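Local coordinates for protein Pyrimidine/purine nucleoside phosphorylase (Acinetobacter sp. ADP1, PDB 3HQX) that probably catalyses the phosphorolysis of purine and pyrimidine nucleosides to the free base and D-ribose 1-phosphate, and the reverse reactions, at residues E79-R82 / S86-V89. Residues are numbered along the deposited sequence; the frame is centred on the assembly and turned at random.
Sequences ELFR and SFYV
The backbone O of Ser86 lies 3.7 Å from CE1 of Phe81, at an oblique approach to the ring. The rest of the contact is carried by two phenylalanine side chains, Phe81 and Phe87. The fold is a cupin-type beta sandwich. Strand 79-82 is an outer strand of the four-stranded sheet and strand 86-89 an outer strand of the six-stranded sheet, so the pair joins the two sheets. Each strand is hydrogen-bonded within its own sheet, Phe81 to Cys68 and Phe87 to Met61, backbone to backbone. Both phenylalanines are buried, and the CB of each is directed toward the other strand. In Phe81, CG is anti to the carbonyl carbon (chi1 -59°), and the ring reaches across to the start of the other strand. There CB of Phe87 sits over one face of the Phe81 ring in a CH-pi contact, 4.0 Å from the centroid. With chi1 62°, CG of Phe87 lies between its backbone N and carbonyl carbon, which brings CD2 against the Phe81 ring. The two ring planes meet obliquely at 39°, with centroids 4.9 Å apart. Beyond this pair, the Phe87 ring packs edge-to-face with Phe95, and Ile63 touches Phe81. The side chain of Ser86 leaves the backbone away from strand 79-82, and its OG is hydrogen-bonded to NH1 of Arg60. On the same face of the Phe81 ring, toward its rim, CD2 of Phe87 stands 3.8 Å from CD2 of Phe81.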
loop_
_atom_site.group_PDB
_atom_site.type_symbol
_atom_site.label_atom_id
_atom_site.label_comp_id
_atom_site.label_asym_id
_atom_site.label_seq_id
_atom_site.Cartn_x
_atom_site.Cartn_y
_atom_site.Cartn_z
ATOM N N GLU A 79 -19.404 14.616 -5.024
ATOM C CA GLU A 79 -18.639 15.774 -4.587
ATOM C C GLU A 79 -17.168 15.460 -4.958
ATOM O O GLU A 79 -16.698 14.329 -4.860
ATOM C CB GLU A 79 -18.718 15.943 -3.069
ATOM C CG GLU A 79 -20.155 16.244 -2.504
ATOM C CD GLU A 79 -20.219 16.160 -0.979
ATOM O OE1 GLU A 79 -19.443 16.874 -0.284
ATOM O OE2 GLU A 79 -21.065 15.408 -0.450
ATOM N N LEU A 80 -16.462 16.497 -5.351
ATOM C CA LEU A 80 -15.089 16.418 -5.823
ATOM C C LEU A 80 -14.118 16.781 -4.692
ATOM O O LEU A 80 -14.282 17.786 -4.039
ATOM C CB LEU A 80 -14.879 17.432 -6.939
ATOM C CG LEU A 80 -13.480 17.588 -7.559
ATOM C CD1 LEU A 80 -13.107 16.414 -8.377
ATOM C CD2 LEU A 80 -13.539 18.843 -8.461
ATOM N N PHE A 81 -13.093 15.964 -4.534
ATOM C CA PHE A 81 -12.029 16.227 -3.580
ATOM C C PHE A 81 -10.696 16.045 -4.234
ATOM O O PHE A 81 -10.497 15.074 -4.994
ATOM C CB PHE A 81 -12.166 15.265 -2.393
ATOM C CG PHE A 81 -13.466 15.402 -1.694
ATOM C CD1 PHE A 81 -13.693 16.435 -0.806
ATOM C CD2 PHE A 81 -14.526 14.583 -2.019
ATOM C CE1 PHE A 81 -14.942 16.600 -0.213
ATOM C CE2 PHE A 81 -15.760 14.760 -1.421
ATOM C CZ PHE A 81 -15.966 15.758 -0.532
ATOM N N ARG A 82 -9.764 16.935 -3.900
ATOM C CA ARG A 82 -8.385 16.853 -4.381
ATOM C C ARG A 82 -7.430 16.878 -3.208
ATOM O O ARG A 82 -7.814 17.091 -2.035
ATOM C CB ARG A 82 -8.061 17.973 -5.381
ATOM C CG ARG A 82 -8.792 17.867 -6.693
ATOM C CD ARG A 82 -8.488 18.991 -7.712
ATOM N NE ARG A 82 -9.098 18.668 -8.996
ATOM C CZ ARG A 82 -9.933 19.439 -9.699
ATOM N NH1 ARG A 82 -10.295 20.639 -9.252
ATOM N NH2 ARG A 82 -10.385 18.993 -10.872
ATOM N N SER A 86 -10.392 17.053 2.784
ATOM C CA SER A 86 -10.984 15.948 3.510
ATOM C C SER A 86 -12.481 15.908 3.355
ATOM O O SER A 86 -13.140 16.923 2.982
ATOM C CB SER A 86 -10.656 16.028 5.007
ATOM O OG SER A 86 -9.262 15.920 5.242
ATOM N N PHE A 87 -13.047 14.718 3.625
ATOM C CA PHE A 87 -14.487 14.605 3.807
ATOM C C PHE A 87 -14.810 13.755 5.030
ATOM O O PHE A 87 -14.027 12.923 5.447
ATOM C CB PHE A 87 -15.227 14.131 2.547
ATOM C CG PHE A 87 -14.849 12.769 2.057
ATOM C CD1 PHE A 87 -15.506 11.638 2.554
ATOM C CD2 PHE A 87 -13.853 12.592 1.107
ATOM C CE1 PHE A 87 -15.182 10.354 2.057
ATOM C CE2 PHE A 87 -13.515 11.372 0.654
ATOM C CZ PHE A 87 -14.177 10.237 1.121
ATOM N N TYR A 88 -15.969 14.042 5.612
ATOM C CA TYR A 88 -16.427 13.355 6.817
ATOM C C TYR A 88 -17.525 12.365 6.472
ATOM O O TYR A 88 -18.451 12.715 5.750
ATOM C CB TYR A 88 -16.963 14.388 7.812
ATOM C CG TYR A 88 -17.522 13.807 9.077
ATOM C CD1 TYR A 88 -16.687 13.414 10.107
ATOM C CD2 TYR A 88 -18.898 13.657 9.233
ATOM C CE1 TYR A 88 -17.203 12.861 11.279
ATOM C CE2 TYR A 88 -19.434 13.115 10.406
ATOM C CZ TYR A 88 -18.583 12.721 11.415
ATOM O OH TYR A 88 -19.126 12.207 12.599
ATOM N N VAL A 89 -17.444 11.166 7.060
ATOM C CA VAL A 89 -18.475 10.152 6.888
ATOM C C VAL A 89 -19.015 9.830 8.260
ATOM O O VAL A 89 -18.278 9.426 9.143
ATOM C CB VAL A 89 -17.907 8.894 6.205
ATOM C CG1 VAL A 89 -19.040 7.894 5.818
ATOM C CG2 VAL A 89 -17.024 9.305 4.962
#